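PDB 3DXQ: choline/ethanolamine kinase family protein, which probably phosphorylates small amino alcohols such as ethanolamine, as a kinase-like phosphotransferase. Local coordinates for residues G38-R43 against V83-Y88; R87-A92 against L186-R191. One frame throughout, in Å; residues are numbered along the deposited sequence.

Contact 1 (G38-R43 against V83-Y88); sequences GDLCLR and VMVTRY
R43 and T86 cross at about a right angle, and their tips meet: R43 NH1 approaches T86 OG1 at 3.2 Å, within the guanidinium plane but with a bent N-H geometry of 136°. The bend at chi3 (86°) turns the arginine tip onto its neighbour, while R43 CD rests 4.0 Å from T86 CG2 and beside the SE of selenomethionine M84. An alanine in place of R43 would lose the guanidinium bond to T86 OG1 and would probably loosen the packing around M84 and T86. On this same face C41 CB lies 3.4 Å from T86 OG1, and C41 SG meets the edge of the Y88 ring, 3.7 Å from CD1. L42 and V85 point to the opposite face, where L42 CD1 reaches V83 CG1 at 3.6 Å.

The antiparallel backbone fixes these neighbours. C41/T86 and R43/M84 are hydrogen-bonded pairs with two bonds each, the straightest running from C41 N to T86 O (2.8 Å, 174°). Beyond the strand, Y88 N still donates to D39 O. L40 CD2 lies over one face of the R87 guanidinium, whose charge is answered by E73.

Strands 40-45 and 84-87 are the third and fourth strands across the five-stranded sheet of the kinase-like N-terminal lobe, flanked by 32-37 and 74-77, with L11, I14 and L17 packing on L42.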
# COMPACT_ATOMS: atom_id res chain seq x y z
N GLY A 38 -21.16 14.15 8.00
CA GLY A 38 -22.46 13.58 7.65
C GLY A 38 -22.25 12.17 7.16
O GLY A 38 -21.82 11.30 7.91
N ASP A 39 -22.52 11.95 5.88
CA ASP A 39 -22.33 10.66 5.22
C ASP A 39 -21.24 10.75 4.14
O ASP A 39 -21.07 9.84 3.34
CB ASP A 39 -23.67 10.21 4.61
CG ASP A 39 -24.78 10.20 5.65
OD1 ASP A 39 -24.56 9.59 6.70
OD2 ASP A 39 -25.85 10.81 5.44
N LEU A 40 -20.52 11.87 4.10
CA LEU A 40 -19.47 12.07 3.11
C LEU A 40 -18.15 12.16 3.88
O LEU A 40 -18.17 12.41 5.07
CB LEU A 40 -19.73 13.36 2.31
CG LEU A 40 -21.07 13.46 1.59
CD1 LEU A 40 -21.30 14.87 1.05
CD2 LEU A 40 -21.16 12.47 0.47
N CYS A 41 -17.04 11.89 3.21
CA CYS A 41 -15.69 12.02 3.82
C CYS A 41 -14.90 13.08 3.09
O CYS A 41 -14.86 13.12 1.86
CB CYS A 41 -14.88 10.74 3.73
SG CYS A 41 -15.49 9.40 4.65
N LEU A 42 -14.29 13.95 3.86
CA LEU A 42 -13.46 15.02 3.35
C LEU A 42 -12.01 14.57 3.54
O LEU A 42 -11.64 14.20 4.65
CB LEU A 42 -13.73 16.29 4.14
CG LEU A 42 -13.05 17.58 3.71
CD1 LEU A 42 -13.47 18.02 2.31
CD2 LEU A 42 -13.38 18.64 4.70
N ARG A 43 -11.22 14.56 2.47
CA ARG A 43 -9.80 14.18 2.54
C ARG A 43 -8.90 15.38 2.20
O ARG A 43 -8.99 15.94 1.11
CB ARG A 43 -9.53 13.02 1.58
CG ARG A 43 -10.69 12.03 1.45
CD ARG A 43 -10.31 10.79 0.64
NE ARG A 43 -9.68 9.75 1.47
CZ ARG A 43 -10.34 8.84 2.18
NH1 ARG A 43 -11.68 8.81 2.20
NH2 ARG A 43 -9.67 7.93 2.90
N VAL A 83 -8.02 18.60 -2.45
CA VAL A 83 -9.05 18.11 -1.53
C VAL A 83 -10.10 17.21 -2.22
O VAL A 83 -10.60 17.53 -3.29
CB VAL A 83 -9.73 19.29 -0.82
CG1 VAL A 83 -10.99 18.85 -0.11
CG2 VAL A 83 -8.75 19.91 0.17
N MSE A 84 -10.43 16.09 -1.58
CA MSE A 84 -11.28 15.08 -2.22
C MSE A 84 -12.47 14.68 -1.33
O MSE A 84 -12.30 14.45 -0.12
CB MSE A 84 -10.43 13.87 -2.59
CG MSE A 84 -11.14 12.81 -3.38
SE MSE A 84 -10.05 11.19 -3.49
CE MSE A 84 -8.84 11.76 -4.89
N VAL A 85 -13.66 14.62 -1.93
CA VAL A 85 -14.85 14.17 -1.21
C VAL A 85 -15.27 12.79 -1.71
O VAL A 85 -15.50 12.60 -2.90
CB VAL A 85 -16.02 15.12 -1.39
CG1 VAL A 85 -17.19 14.65 -0.52
CG2 VAL A 85 -15.61 16.56 -1.04
N THR A 86 -15.35 11.84 -0.80
CA THR A 86 -15.80 10.50 -1.11
C THR A 86 -17.03 10.20 -0.29
O THR A 86 -17.39 10.96 0.59
CB THR A 86 -14.72 9.46 -0.80
OG1 THR A 86 -14.38 9.54 0.59
CG2 THR A 86 -13.49 9.74 -1.62
N ARG A 87 -17.67 9.08 -0.57
CA ARG A 87 -18.84 8.70 0.17
C ARG A 87 -18.38 7.87 1.35
O ARG A 87 -17.47 7.06 1.23
CB ARG A 87 -19.85 7.94 -0.71
CG ARG A 87 -21.07 7.50 0.07
CD ARG A 87 -22.29 7.26 -0.82
NE ARG A 87 -23.12 8.45 -0.88
CZ ARG A 87 -23.20 9.27 -1.92
NH1 ARG A 87 -22.52 9.06 -3.04
NH2 ARG A 87 -23.99 10.31 -1.84
N TYR A 88 -19.00 8.10 2.51
CA TYR A 88 -18.67 7.34 3.69
C TYR A 88 -19.41 6.02 3.66
O TYR A 88 -20.62 5.99 3.41
CB TYR A 88 -19.03 8.06 4.98
CG TYR A 88 -18.76 7.24 6.23
CD1 TYR A 88 -17.45 6.95 6.62
CD2 TYR A 88 -19.80 6.76 7.02
CE1 TYR A 88 -17.18 6.20 7.77
CE2 TYR A 88 -19.54 6.01 8.18
CZ TYR A 88 -18.22 5.74 8.54
OH TYR A 88 -17.96 5.00 9.67

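Contact 2 (R87-A92 against L186-R191); sequences RYIAGA and LDTGER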
# COMPACT_ATOMS: atom_id res chain seq x y z
N ARG A 87 -17.67 9.08 -0.57
CA ARG A 87 -18.84 8.70 0.17
C ARG A 87 -18.38 7.87 1.35
O ARG A 87 -17.47 7.06 1.23
CB ARG A 87 -19.85 7.94 -0.71
CG ARG A 87 -21.07 7.50 0.07
CD ARG A 87 -22.29 7.26 -0.82
NE ARG A 87 -23.12 8.45 -0.88
CZ ARG A 87 -23.20 9.27 -1.92
NH1 ARG A 87 -22.52 9.06 -3.04
NH2 ARG A 87 -23.99 10.31 -1.84
N TYR A 88 -19.00 8.10 2.51
CA TYR A 88 -18.67 7.34 3.69
C TYR A 88 -19.41 6.02 3.66
O TYR A 88 -20.62 5.99 3.41
CB TYR A 88 -19.03 8.06 4.98
CG TYR A 88 -18.76 7.24 6.23
CD1 TYR A 88 -17.45 6.95 6.62
CD2 TYR A 88 -19.80 6.76 7.02
CE1 TYR A 88 -17.18 6.20 7.77
CE2 TYR A 88 -19.54 6.01 8.18
CZ TYR A 88 -18.22 5.74 8.54
OH TYR A 88 -17.96 5.00 9.67
N ILE A 89 -18.67 4.97 3.96
CA ILE A 89 -19.17 3.61 4.08
C ILE A 89 -19.55 3.27 5.54
O ILE A 89 -18.68 2.99 6.38
CB ILE A 89 -18.08 2.65 3.63
CG1 ILE A 89 -17.80 2.90 2.16
CG2 ILE A 89 -18.51 1.21 3.85
CD1 ILE A 89 -16.54 2.21 1.69
N ALA A 90 -20.85 3.32 5.81
CA ALA A 90 -21.39 3.06 7.12
C ALA A 90 -21.16 1.60 7.46
O ALA A 90 -21.09 0.76 6.57
CB ALA A 90 -22.87 3.40 7.17
N GLY A 91 -21.01 1.33 8.75
CA GLY A 91 -20.79 -0.03 9.25
C GLY A 91 -19.62 -0.72 8.61
O GLY A 91 -19.70 -1.89 8.26
N ALA A 92 -18.53 0.03 8.43
CA ALA A 92 -17.32 -0.52 7.86
C ALA A 92 -16.24 -0.30 8.87
O ALA A 92 -16.19 0.75 9.50
CB ALA A 92 -16.97 0.20 6.56
N LEU A 186 -11.28 -0.95 4.30
CA LEU A 186 -12.50 -0.76 5.06
C LEU A 186 -13.29 -2.04 4.91
O LEU A 186 -13.68 -2.40 3.79
CB LEU A 186 -13.29 0.43 4.55
CG LEU A 186 -12.47 1.71 4.35
CD1 LEU A 186 -13.40 2.82 3.88
CD2 LEU A 186 -11.67 2.12 5.62
N ASP A 187 -13.55 -2.71 6.02
CA ASP A 187 -14.20 -4.00 5.99
C ASP A 187 -15.65 -3.91 6.42
O ASP A 187 -15.93 -3.52 7.54
CB ASP A 187 -13.47 -4.95 6.93
CG ASP A 187 -14.01 -6.37 6.88
OD1 ASP A 187 -14.57 -6.78 5.83
OD2 ASP A 187 -13.84 -7.10 7.88
N THR A 188 -16.58 -4.26 5.55
CA THR A 188 -17.95 -4.39 6.02
C THR A 188 -17.89 -5.78 6.60
O THR A 188 -16.81 -6.24 6.96
CB THR A 188 -19.00 -4.25 4.90
OG1 THR A 188 -18.97 -5.40 4.05
CG2 THR A 188 -18.75 -3.00 4.10
N GLY A 189 -19.01 -6.47 6.71
CA GLY A 189 -18.88 -7.86 7.14
C GLY A 189 -18.37 -8.75 6.02
O GLY A 189 -17.59 -9.66 6.23
N GLU A 190 -18.79 -8.42 4.80
CA GLU A 190 -18.70 -9.31 3.66
C GLU A 190 -17.76 -8.88 2.53
O GLU A 190 -17.43 -9.69 1.67
CB GLU A 190 -20.12 -9.47 3.11
CG GLU A 190 -21.05 -10.22 4.09
CD GLU A 190 -22.54 -9.87 3.96
OE1 GLU A 190 -22.94 -9.23 2.96
OE2 GLU A 190 -23.30 -10.22 4.87
N ARG A 191 -17.31 -7.63 2.55
CA ARG A 191 -16.43 -7.13 1.51
C ARG A 191 -15.54 -5.98 1.99
O ARG A 191 -15.89 -5.21 2.90
CB ARG A 191 -17.22 -6.69 0.27
CG ARG A 191 -18.09 -5.44 0.46
CD ARG A 191 -18.38 -4.80 -0.89
NE ARG A 191 -17.14 -4.45 -1.57
CZ ARG A 191 -17.05 -4.01 -2.83
NH1 ARG A 191 -18.14 -3.86 -3.58
NH2 ARG A 191 -15.85 -3.73 -3.32
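Two chain segments touch here without a single hydrogen bond between them; their closest approach is a CA-H...O contact, from A92 CA to D187 O at 3.3 Å. Regular pairing starts just beyond, where Q93 bonds to the D187 backbone. G91 O adds a backbone approach, 3.8 Å from T188 CA.

The rest is apolar. I89 and L186 cross obliquely and meet tip to tip, CD1 to CD1 at 3.9 Å; in both, the first branch atom towards the tip (I89 CG1, L186 CG) lies beside its own backbone N, anti to the carbonyl carbon. Farther along, A92 CB faces L186 CB at 4.2 Å, and the CG2 methyls of I89 and T188 approach each other at a similar range. W193 touches both I89 and T188.

The bonds to the T188 hydroxyl probably help fix the rotation that sets its CG2 near I89. OG1, in the crowded position between backbone N and carbonyl carbon, accepts from E190 N (3.1 Å) and R191 N (3.2 Å), an ST turn and an ST motif together, while T188 N bonds to R191 O. The D187 side chain leaves its backbone away from 87-92, and its carboxylate forms salt bridges with R103 and R109.

A linker meeting the hairpin of strands 185-187 and 192-194 is the arrangement of the kinase-like fold, in which 87-92 probably corresponds to the hinge between the two lobes.

How the contacts relate
After helix 3-10 and strands 24-27 and 32-37 the chain runs into strand 40-45, then leaves through helix 55-67 and strand 74-77 before 83-88 returns to pair with it; contact 1 closes this loop of 39 residues. R87 and Y88 belong to both contacts, so the second loop begins where the first ends: the two follow in series, neither nesting nor crossing. Contact 2 closes the longer excursion of 93 residues, through four helices from 97-102 to 152-167 and strand 174-176, back to 186-191. Contact 1 joins 24-27, 32-37 and 40-45 with 84-87 and 74-77 in one sheet; contact 2, centred 14 Å away, ties the segment leaving it to the small three-stranded sheet beside the helical part.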